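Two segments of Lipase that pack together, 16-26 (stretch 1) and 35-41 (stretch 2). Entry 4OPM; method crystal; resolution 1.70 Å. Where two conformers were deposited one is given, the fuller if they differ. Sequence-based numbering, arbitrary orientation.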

# COMPACT_ATOMS: atom_id res chain seq x y z
N GLU A 16 11.02 15.22 2.03
CA GLU A 16 9.85 14.85 1.22
C GLU A 16 8.62 14.69 2.12
O GLU A 16 7.54 15.15 1.75
CB GLU A 16 10.08 13.58 0.40
CG GLU A 16 8.99 13.43 -0.66
CD GLU A 16 8.93 12.10 -1.40
OE1 GLU A 16 9.05 11.04 -0.75
OE2 GLU A 16 8.68 12.13 -2.63
N ARG A 17 8.78 14.07 3.32
CA ARG A 17 7.68 13.92 4.28
C ARG A 17 7.17 15.31 4.71
O ARG A 17 5.96 15.55 4.76
CB ARG A 17 8.10 13.11 5.50
CG ARG A 17 8.41 11.65 5.19
CD ARG A 17 9.22 11.04 6.33
NE ARG A 17 9.82 9.76 5.90
CZ ARG A 17 10.90 9.22 6.44
NH1 ARG A 17 11.53 9.84 7.44
NH2 ARG A 17 11.37 8.07 5.99
N ASN A 18 8.11 16.24 4.98
CA ASN A 18 7.75 17.61 5.36
C ASN A 18 6.94 18.29 4.24
O ASN A 18 5.92 18.93 4.52
CB ASN A 18 9.00 18.42 5.70
CG ASN A 18 8.64 19.73 6.36
OD1 ASN A 18 8.60 20.78 5.72
ND2 ASN A 18 8.25 19.66 7.62
N TRP A 19 7.36 18.12 2.98
CA TRP A 19 6.68 18.67 1.80
C TRP A 19 5.24 18.09 1.68
O TRP A 19 4.33 18.78 1.23
CB TRP A 19 7.51 18.37 0.53
CG TRP A 19 6.76 18.58 -0.75
CD1 TRP A 19 6.57 19.77 -1.41
CD2 TRP A 19 6.07 17.58 -1.51
NE1 TRP A 19 5.78 19.56 -2.53
CE2 TRP A 19 5.48 18.23 -2.63
CE3 TRP A 19 5.91 16.18 -1.37
CZ2 TRP A 19 4.75 17.53 -3.60
CZ3 TRP A 19 5.17 15.49 -2.32
CH2 TRP A 19 4.62 16.15 -3.43
N ALA A 20 5.07 16.82 2.07
CA ALA A 20 3.78 16.14 2.05
C ALA A 20 2.88 16.54 3.25
O ALA A 20 1.72 16.11 3.31
CB ALA A 20 3.99 14.64 2.04
N GLY A 21 3.42 17.35 4.17
CA GLY A 21 2.73 17.79 5.38
C GLY A 21 2.67 16.68 6.42
O GLY A 21 1.72 16.61 7.20
N LEU A 22 3.70 15.81 6.44
CA LEU A 22 3.80 14.68 7.35
C LEU A 22 4.94 14.82 8.32
O LEU A 22 5.98 15.41 7.99
CB LEU A 22 4.01 13.39 6.55
CG LEU A 22 2.94 13.00 5.50
CD1 LEU A 22 3.48 11.93 4.55
CD2 LEU A 22 1.64 12.51 6.17
N GLN A 23 4.78 14.22 9.50
CA GLN A 23 5.84 14.09 10.48
C GLN A 23 5.98 12.61 10.85
O GLN A 23 5.01 11.85 10.72
CB GLN A 23 5.63 14.99 11.71
CG GLN A 23 4.49 14.61 12.64
CD GLN A 23 4.44 15.58 13.80
OE1 GLN A 23 5.36 15.66 14.62
NE2 GLN A 23 3.39 16.37 13.87
N SER A 24 7.19 12.20 11.24
CA SER A 24 7.48 10.81 11.60
C SER A 24 7.22 10.60 13.07
O SER A 24 7.61 11.43 13.91
CB SER A 24 8.91 10.43 11.24
OG SER A 24 9.09 10.48 9.83
N LYS A 25 6.49 9.53 13.38
CA LYS A 25 6.12 9.17 14.74
C LYS A 25 6.42 7.70 14.98
O LYS A 25 6.66 6.94 14.03
CB LYS A 25 4.63 9.50 15.00
CG LYS A 25 4.39 11.02 15.08
CD LYS A 25 3.15 11.40 15.82
CE LYS A 25 2.95 12.90 15.78
NZ LYS A 25 1.63 13.29 16.34
N SER A 26 6.43 7.32 16.26
CA SER A 26 6.71 5.96 16.69
C SER A 26 5.71 5.54 17.77
O SER A 26 5.35 6.37 18.62
CB SER A 26 8.14 5.85 17.21
OG SER A 26 8.46 4.56 17.68
N SER A 35 6.61 2.41 13.15
CA SER A 35 7.05 3.68 12.57
C SER A 35 5.91 4.12 11.66
O SER A 35 5.38 3.29 10.91
CB SER A 35 8.35 3.50 11.79
OG SER A 35 8.62 4.64 10.99
N TYR A 36 5.49 5.38 11.74
CA TYR A 36 4.41 5.86 10.88
C TYR A 36 4.51 7.35 10.64
O TYR A 36 5.12 8.08 11.43
CB TYR A 36 3.01 5.51 11.44
CG TYR A 36 2.64 6.17 12.75
CD1 TYR A 36 3.11 5.67 13.96
CD2 TYR A 36 1.72 7.22 12.79
CE1 TYR A 36 2.73 6.24 15.18
CE2 TYR A 36 1.34 7.81 14.01
CZ TYR A 36 1.84 7.30 15.20
OH TYR A 36 1.47 7.84 16.41
N SER A 37 3.94 7.79 9.51
CA SER A 37 3.82 9.20 9.16
C SER A 37 2.45 9.67 9.57
O SER A 37 1.48 8.91 9.48
CB SER A 37 4.02 9.41 7.66
OG SER A 37 5.32 9.02 7.26
N GLU A 38 2.37 10.92 10.02
CA GLU A 38 1.09 11.50 10.40
C GLU A 38 1.04 12.94 9.94
O GLU A 38 2.01 13.68 10.11
CB GLU A 38 0.87 11.41 11.92
CG GLU A 38 -0.43 12.03 12.40
CD GLU A 38 -0.75 11.88 13.88
OE1 GLU A 38 0.14 11.44 14.64
OE2 GLU A 38 -1.88 12.22 14.27
N GLY A 39 -0.10 13.32 9.37
CA GLY A 39 -0.33 14.69 8.91
C GLY A 39 -1.78 15.11 9.00
O GLY A 39 -2.68 14.28 9.19
N GLY A 40 -2.00 16.42 8.90
CA GLY A 40 -3.33 17.01 8.98
C GLY A 40 -3.88 17.14 10.39
O GLY A 40 -3.30 16.64 11.36
N SER A 41 -5.02 17.83 10.51
CA SER A 41 -5.67 18.09 11.78
C SER A 41 -6.45 16.87 12.27
O SER A 41 -7.14 16.22 11.48
CB SER A 41 -6.62 19.28 11.66
OG SER A 41 -7.29 19.53 12.88
O HOH W 1 0.08 18.32 8.44
O HOH W 2 8.98 6.82 12.39
O HOH W 3 3.13 8.12 18.64

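The strand parts of the two stretches, through Gln-23 to Ser-26 and Ser-35 to Glu-38, pair antiparallel. Four backbone hydrogen bonds join them, in two reciprocal pairs. Gln-23 N donates to Glu-38 O at 2.9 Å, and Glu-38 N returns the bond to Gln-23 O, also at 2.9 Å. Two residues on, Lys-25 N donates to Tyr-36 O at 2.8 Å, and Tyr-36 N donates to Lys-25 O at 3.0 Å. Between these pairs, Ser-24 faces Ser-37 without such bonds. There the strands come closer, and Ser-37 CA lies 3.3 Å from Gln-23 O in a CA-H...O contact.

Lys-25, Glu-38 and Tyr-36 cover the most surface, and all three side chains lie on the same face of the sheet. Lys-25 is central to the group. Its chain is extended beyond chi1, which is m, with the later angles all t. This carries the amine to the carboxylate of Glu-38. Lys-25 NZ and Glu-38 OE1 form a salt bridge at 2.9 Å. The acid reaches out with chi1 and chi2 both t. Its other oxygen, OE2, is hydrogen-bonded elsewhere in the structure.

The base of the same lysine meets Tyr-36. Lys-25 CB sits over one face of the tyrosine ring, 3.8 Å from the centroid of the Tyr-36 ring, in a CH-pi contact. The side chain thus sets its CB against the ring and its amine against the acid. The tyrosine chi1 is p, and its ring end comes nearer to the opposing strand. Water 3 links Tyr-36 OH to Ser-26 O, at 2.8 Å from each.

The other face is more modest. Leu-22 CD1 packs 4.0 Å from Ser-37 CB. Gly-39 lies close by, where an ideal CB would clash with Gly-21 O. Water 1 bridges Gly-21 O and Gly-40 N, accepting from the amide and donating to the carbonyl.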